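Local coordinates for protein mitochondrial association factor 1 (Toxoplasma gondii, PDB 6BXS) that belongs to the mitochondrial association factor 1 family, implicated in manipulating host mitochondria, and has a macro-domain fold, though its own role is not settled, at residues T14-D18 against R19-F23; V130-T133 against V134-S138. All blocks are in the same frame, centred on the assembly; numbering follows the deposited sequence.

Interaction 1 of 2, residues T14-D18 against R19-F23; sequences TCLGD and RNVIF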
ATOM      1  N   THR A  14      21.546  -6.722   2.028  1.00 31.66           N
ATOM      2  CA  THR A  14      22.331  -6.984   0.833  1.00 33.66           C
ATOM      3  C   THR A  14      21.500  -7.762  -0.184  1.00 30.20           C
ATOM      4  O   THR A  14      21.795  -7.744  -1.378  1.00 31.58           O
ATOM      5  CB  THR A  14      23.619  -7.767   1.158  1.00 38.41           C
ATOM      6  OG1 THR A  14      24.444  -7.846  -0.011  1.00 55.82           O
ATOM      7  CG2 THR A  14      23.297  -9.169   1.642  1.00 28.64           C
ATOM      8  N   CYS A  15      20.463  -8.446   0.291  1.00 30.30           N
ATOM      9  CA  CYS A  15      19.550  -9.154  -0.601  1.00 30.13           C
ATOM     10  C   CYS A  15      18.638  -8.174  -1.338  1.00 24.64           C
ATOM     11  O   CYS A  15      17.938  -8.555  -2.276  1.00 29.00           O
ATOM     12  CB  CYS A  15      18.709 -10.173   0.176  1.00 32.57           C
ATOM     13  SG  CYS A  15      17.469  -9.455   1.281  1.00 31.39           S
ATOM     14  N   LEU A  16      18.655  -6.914  -0.904  1.00 25.60           N
ATOM     15  CA  LEU A  16      17.879  -5.854  -1.545  1.00 25.28           C
ATOM     16  C   LEU A  16      18.795  -4.782  -2.131  1.00 28.36           C
ATOM     17  O   LEU A  16      18.449  -3.599  -2.151  1.00 28.47           O
ATOM     18  CB  LEU A  16      16.911  -5.215  -0.547  1.00 26.08           C
ATOM     19  CG  LEU A  16      15.931  -6.153   0.165  1.00 25.05           C
ATOM     20  CD1 LEU A  16      15.058  -5.367   1.131  1.00 23.73           C
ATOM     21  CD2 LEU A  16      15.073  -6.914  -0.832  1.00 26.20           C
ATOM     22  N   GLY A  17      19.965  -5.196  -2.604  1.00 30.56           N
ATOM     23  CA  GLY A  17      20.913  -4.272  -3.199  1.00 27.07           C
ATOM     24  C   GLY A  17      21.478  -3.291  -2.189  1.00 32.20           C
ATOM     25  O   GLY A  17      21.721  -2.128  -2.512  1.00 30.96           O
ATOM     26  N   ASP A  18      21.674  -3.763  -0.961  1.00 28.17           N
ATOM     27  CA  ASP A  18      22.268  -2.963   0.110  1.00 30.65           C
ATOM     28  C   ASP A  18      21.418  -1.745   0.465  1.00 30.64           C
ATOM     29  O   ASP A  18      21.948  -0.678   0.768  1.00 29.83           O
ATOM     30  CB  ASP A  18      23.680  -2.508  -0.274  1.00 37.04           C
ATOM     31  CG  ASP A  18      24.598  -3.667  -0.602  1.00 40.97           C
ATOM     32  OD1 ASP A  18      24.587  -4.664   0.148  1.00 42.31           O
ATOM     33  OD2 ASP A  18      25.334  -3.579  -1.608  1.00 56.40           O
ATOM     34  N   ARG A  19      20.099  -1.910   0.435  1.00 30.31           N
ATOM     35  CA  ARG A  19      19.185  -0.841   0.821  1.00 30.18           C
ATOM     36  C   ARG A  19      18.896  -0.877   2.317  1.00 29.57           C
ATOM     37  O   ARG A  19      18.834  -1.950   2.918  1.00 26.43           O
ATOM     38  CB  ARG A  19      17.872  -0.948   0.041  1.00 27.91           C
ATOM     39  CG  ARG A  19      17.960  -0.474  -1.398  1.00 28.93           C
ATOM     40  CD  ARG A  19      16.684  -0.782  -2.166  1.00 23.31           C
ATOM     41  NE  ARG A  19      16.733  -0.268  -3.532  1.00 24.32           N
ATOM     42  CZ  ARG A  19      17.471  -0.797  -4.505  1.00 30.21           C
ATOM     43  NH1 ARG A  19      18.231  -1.858  -4.268  1.00 24.69           N
ATOM     44  NH2 ARG A  19      17.456  -0.259  -5.716  1.00 32.46           N
ATOM     45  N   ASN A  20      18.725   0.300   2.912  1.00 26.73           N
ATOM     46  CA  ASN A  20      18.208   0.399   4.271  1.00 27.04           C
ATOM     47  C   ASN A  20      16.689   0.295   4.273  1.00 29.38           C
ATOM     48  O   ASN A  20      16.013   0.976   3.502  1.00 27.43           O
ATOM     49  CB  ASN A  20      18.633   1.716   4.925  1.00 27.75           C
ATOM     50  CG  ASN A  20      20.035   1.663   5.500  1.00 33.52           C
ATOM     51  OD1 ASN A  20      20.593   0.589   5.722  1.00 32.88           O
ATOM     52  ND2 ASN A  20      20.604   2.833   5.764  1.00 42.91           N
ATOM     53  N   VAL A  21      16.161  -0.570   5.134  1.00 28.91           N
ATOM     54  CA  VAL A  21      14.723  -0.680   5.341  1.00 23.59           C
ATOM     55  C   VAL A  21      14.396  -0.311   6.781  1.00 25.52           C
ATOM     56  O   VAL A  21      15.087  -0.733   7.711  1.00 24.70           O
ATOM     57  CB  VAL A  21      14.204  -2.097   5.042  1.00 24.89           C
ATOM     58  CG1 VAL A  21      12.695  -2.162   5.223  1.00 26.47           C
ATOM     59  CG2 VAL A  21      14.587  -2.517   3.631  1.00 23.60           C
ATOM     60  N   ILE A  22      13.347   0.484   6.955  1.00 22.08           N
ATOM     61  CA  ILE A  22      12.889   0.872   8.283  1.00 19.65           C
ATOM     62  C   ILE A  22      11.807  -0.076   8.781  1.00 26.68           C
ATOM     63  O   ILE A  22      10.852  -0.375   8.061  1.00 22.51           O
ATOM     64  CB  ILE A  22      12.343   2.311   8.287  1.00 23.73           C
ATOM     65  CG1 ILE A  22      13.491   3.310   8.128  1.00 27.46           C
ATOM     66  CG2 ILE A  22      11.587   2.608   9.584  1.00 26.11           C
ATOM     67  CD1 ILE A  22      13.048   4.678   7.666  1.00 27.88           C
ATOM     68  N   PHE A  23      11.963  -0.536  10.020  1.00 21.71           N
ATOM     69  CA  PHE A  23      10.942  -1.332  10.689  1.00 25.89           C
ATOM     70  C   PHE A  23      10.537  -0.642  11.982  1.00 25.93           C
ATOM     71  O   PHE A  23      11.222  -0.761  12.997  1.00 26.74           O
ATOM     72  CB  PHE A  23      11.446  -2.745  10.979  1.00 24.89           C
ATOM     73  CG  PHE A  23      11.882  -3.493   9.756  1.00 24.50           C
ATOM     74  CD1 PHE A  23      13.180  -3.383   9.292  1.00 28.56           C
ATOM     75  CD2 PHE A  23      10.995  -4.306   9.071  1.00 25.92           C
ATOM     76  CE1 PHE A  23      13.588  -4.070   8.168  1.00 27.16           C
ATOM     77  CE2 PHE A  23      11.399  -4.996   7.944  1.00 29.81           C
ATOM     78  CZ  PHE A  23      12.699  -4.877   7.493  1.00 30.91           C
TER
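Arg-19 folds back onto the carbonyl of Leu-16 in the connection that joins the antiparallel edge strand 8-13 to its neighbour 19-24, at one margin of the mixed sheet of this macro-type domain. The chain leaves the first strand through a short 3-10 turn and then takes two residues, Gly-17 and Asp-18, at positive phi before the second strand begins. Leu-16 O lies alongside the arginine for much of its length. CB of Arg-19 passes 3.5 Å from Leu-16 O, and CG and CD follow the same oxygen, each at 3.3 Å. From CG to NE the chain is extended; the turn at chi4 (73°) then brings NH1 round to the carbonyl. NH1 donates to Leu-16 O over 2.7 Å with an N-H...O angle of 155°. The oxygen sits at the guanidinium edge, almost in its plane, whereas the donor stands 40° out of the carbonyl plane. On the far side of CZ, NH2 forms a salt bridge with Asp-249 and a hydrogen bond to Pro-250 O, just beyond helix 230-248; the arginine thereby ties this connection to the end of that helix and should have its rotation well fixed. Within the turn, Thr-14 OG1 gives a weak hydrogen bond to Asp-18 OD1. The buried side of the connection is apolar: Leu-16 also packs against Val-241, while its side chain crosses that of Val-21 at about a right angle, CD1 meeting Val-21 CG2 at 3.8 Å.

Interaction 2 of 2, residues V130-T133 against V134-S138; sequences VPNT and VWDES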
ATOM      1  N   VAL A 130      -3.080  -9.146 -14.629  1.00 23.16           N
ATOM      2  CA  VAL A 130      -4.538  -9.104 -14.615  1.00 24.14           C
ATOM      3  C   VAL A 130      -5.050 -10.059 -13.541  1.00 17.40           C
ATOM      4  O   VAL A 130      -4.745 -11.250 -13.588  1.00 21.14           O
ATOM      5  CB  VAL A 130      -5.145  -9.496 -15.975  1.00 23.05           C
ATOM      6  CG1 VAL A 130      -6.673  -9.500 -15.901  1.00 26.01           C
ATOM      7  CG2 VAL A 130      -4.672  -8.549 -17.067  1.00 26.28           C
ATOM      8  N   PRO A 131      -5.816  -9.544 -12.561  1.00 24.73           N
ATOM      9  CA  PRO A 131      -6.366 -10.435 -11.531  1.00 24.11           C
ATOM     10  C   PRO A 131      -7.192 -11.576 -12.113  1.00 21.81           C
ATOM     11  O   PRO A 131      -7.796 -11.415 -13.171  1.00 22.87           O
ATOM     12  CB  PRO A 131      -7.250  -9.504 -10.695  1.00 27.16           C
ATOM     13  CG  PRO A 131      -6.673  -8.153 -10.893  1.00 24.84           C
ATOM     14  CD  PRO A 131      -6.148  -8.133 -12.297  1.00 25.01           C
ATOM     15  N   ASN A 132      -7.197 -12.714 -11.427  1.00 24.27           N
ATOM     16  CA  ASN A 132      -8.014 -13.859 -11.812  1.00 26.84           C
ATOM     17  C   ASN A 132      -7.620 -14.472 -13.158  1.00 30.56           C
ATOM     18  O   ASN A 132      -8.478 -14.967 -13.888  1.00 26.38           O
ATOM     19  CB  ASN A 132      -9.491 -13.458 -11.851  1.00 25.44           C
ATOM     20  CG  ASN A 132     -10.424 -14.657 -11.815  1.00 27.21           C
ATOM     21  OD1 ASN A 132     -10.157 -15.652 -11.140  1.00 25.87           O
ATOM     22  ND2 ASN A 132     -11.518 -14.572 -12.560  1.00 22.26           N
ATOM     23  N   THR A 133      -6.331 -14.431 -13.490  1.00 25.11           N
ATOM     24  CA  THR A 133      -5.830 -15.086 -14.698  1.00 28.06           C
ATOM     25  C   THR A 133      -4.800 -16.153 -14.345  1.00 30.02           C
ATOM     26  O   THR A 133      -4.884 -17.295 -14.798  1.00 36.31           O
ATOM     27  CB  THR A 133      -5.190 -14.079 -15.675  1.00 32.63           C
ATOM     28  OG1 THR A 133      -4.088 -13.416 -15.041  1.00 43.71           O
ATOM     29  CG2 THR A 133      -6.217 -13.046 -16.133  1.00 29.88           C
ATOM     30  N   VAL A 134      -3.835 -15.759 -13.523  1.00 26.67           N
ATOM     31  CA  VAL A 134      -2.752 -16.633 -13.105  1.00 29.14           C
ATOM     32  C   VAL A 134      -3.102 -17.296 -11.772  1.00 28.47           C
ATOM     33  O   VAL A 134      -2.535 -18.327 -11.406  1.00 32.24           O
ATOM     34  CB  VAL A 134      -1.437 -15.833 -13.014  1.00 30.88           C
ATOM     35  CG1 VAL A 134      -0.440 -16.497 -12.099  1.00 33.74           C
ATOM     36  CG2 VAL A 134      -0.840 -15.655 -14.404  1.00 28.21           C
ATOM     37  N   TRP A 135      -4.043 -16.690 -11.055  1.00 26.56           N
ATOM     38  CA  TRP A 135      -4.642 -17.307  -9.875  1.00 27.57           C
ATOM     39  C   TRP A 135      -6.161 -17.253 -10.005  1.00 27.26           C
ATOM     40  O   TRP A 135      -6.682 -16.556 -10.873  1.00 25.08           O
ATOM     41  CB  TRP A 135      -4.184 -16.601  -8.598  1.00 24.94           C
ATOM     42  CG  TRP A 135      -4.506 -15.140  -8.575  1.00 25.06           C
ATOM     43  CD1 TRP A 135      -5.718 -14.574  -8.305  1.00 27.07           C
ATOM     44  CD2 TRP A 135      -3.604 -14.058  -8.828  1.00 24.18           C
ATOM     45  NE1 TRP A 135      -5.626 -13.206  -8.379  1.00 23.02           N
ATOM     46  CE2 TRP A 135      -4.339 -12.863  -8.698  1.00 27.00           C
ATOM     47  CE3 TRP A 135      -2.246 -13.981  -9.155  1.00 25.98           C
ATOM     48  CZ2 TRP A 135      -3.763 -11.608  -8.882  1.00 25.67           C
ATOM     49  CZ3 TRP A 135      -1.676 -12.735  -9.338  1.00 23.83           C
ATOM     50  CH2 TRP A 135      -2.432 -11.566  -9.200  1.00 26.19           C
ATOM     51  N   ASP A 136      -6.864 -17.990  -9.151  1.00 30.65           N
ATOM     52  CA  ASP A 136      -8.325 -17.986  -9.152  1.00 27.17           C
ATOM     53  C   ASP A 136      -8.850 -17.086  -8.037  1.00 23.08           C
ATOM     54  O   ASP A 136      -8.519 -17.276  -6.868  1.00 26.71           O
ATOM     55  CB  ASP A 136      -8.871 -19.408  -8.992  1.00 31.29           C
ATOM     56  CG  ASP A 136     -10.334 -19.522  -9.393  1.00 35.84           C
ATOM     57  OD1 ASP A 136     -11.139 -18.655  -8.988  1.00 33.10           O
ATOM     58  OD2 ASP A 136     -10.678 -20.475 -10.120  1.00 36.29           O
ATOM     59  N   GLU A 137      -9.675 -16.111  -8.408  1.00 26.41           N
ATOM     60  CA  GLU A 137     -10.226 -15.157  -7.448  1.00 27.21           C
ATOM     61  C   GLU A 137     -11.084 -15.845  -6.388  1.00 30.61           C
ATOM     62  O   GLU A 137     -11.360 -15.273  -5.333  1.00 28.27           O
ATOM     63  CB  GLU A 137     -11.054 -14.090  -8.171  1.00 21.84           C
ATOM     64  CG  GLU A 137     -12.369 -14.600  -8.751  1.00 28.89           C
ATOM     65  CD  GLU A 137     -13.121 -13.539  -9.533  1.00 31.39           C
ATOM     66  OE1 GLU A 137     -12.559 -12.445  -9.759  1.00 34.44           O
ATOM     67  OE2 GLU A 137     -14.280 -13.797  -9.926  1.00 31.34           O
ATOM     68  N   SER A 138     -11.503 -17.074  -6.673  1.00 30.96           N
ATOM     69  CA  SER A 138     -12.350 -17.823  -5.753  1.00 29.24           C
ATOM     70  C   SER A 138     -11.609 -18.215  -4.474  1.00 32.95           C
ATOM     71  O   SER A 138     -12.239 -18.438  -3.439  1.00 36.37           O
ATOM     72  CB  SER A 138     -12.896 -19.079  -6.438  1.00 31.36           C
ATOM     73  OG  SER A 138     -11.857 -20.002  -6.713  1.00 42.87           O
TER
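Asn-132 reaches across a tight bend to the first turn of helix 137-140, and hydrogen bonds carry most of the contact. Its OD1 accepts from Glu-137 N over 2.8 Å in a nearly straight bond (170° at the hydrogen), although the N-H comes from above the amide plane rather than within it. CG lies anti to the backbone N (chi1 -162°), which carries the amide to the start of the helix, where OD1 meets Glu-137 N and the flat group lies against the Glu-137 carboxylate. Asp-136 caps the next backbone N-H: its OD1 takes Ser-138 N at 2.8 Å, on the anti side, and also Ser-138 OG at 2.7 Å. One oxygen thus serves two donors, the N-H close to the carboxylate plane and the hydroxyl well above it, both from the same face. At the other end of the bend, Thr-133 OG1 donates to Val-130 O in the carbonyl plane, over 2.7 Å, drawing residues 130-133 into a turn.

Flat groups make the second kind of contact. The Asn-132 amide and the Glu-137 carboxylate are stacked with planes only 8° apart, and ND2 lies 3.6 Å from Glu-137 CD. Above the bend, the Trp-135 indole meets the backbone of Pro-131 and Asn-132 obliquely, its CZ2 coming 3.9 Å from Pro-131 CA. The ring also touches Ala-185 and Ala-188 of helix 179-202, so it is wedged between that helix and the loop.

A weaker contact is the CA-H of Asn-132 directed at Trp-135 O, 3.2 Å from CA to oxygen. Together these bonds make a helix N-terminus with its first N-H groups satisfied by side chains: Asp-136 is the N-cap, and Asn-132, four residues earlier, supplements it.

From the N terminus, strand 8-13 runs into interaction 1, which closes the turn into strand 19-24 and fastens it toward helices 230-248 and 263-276, elements that arrive only late in the chain. The chain then crosses the sheet, and after strand 120-126 interaction 2 shapes the loop leading into helix 137-140, beside helix 179-202. The two contacts are in series, neither nested nor crossing, and each is local to one connection. The centres of interactions 1 and 2 are about 31 Å apart, and their nearest atoms about 20 Å. Interaction 1 thus belongs to the edge of the sheet formed by strand 8-13, and interaction 2 to a connection between strands 120-126 and 147-152 in its other half.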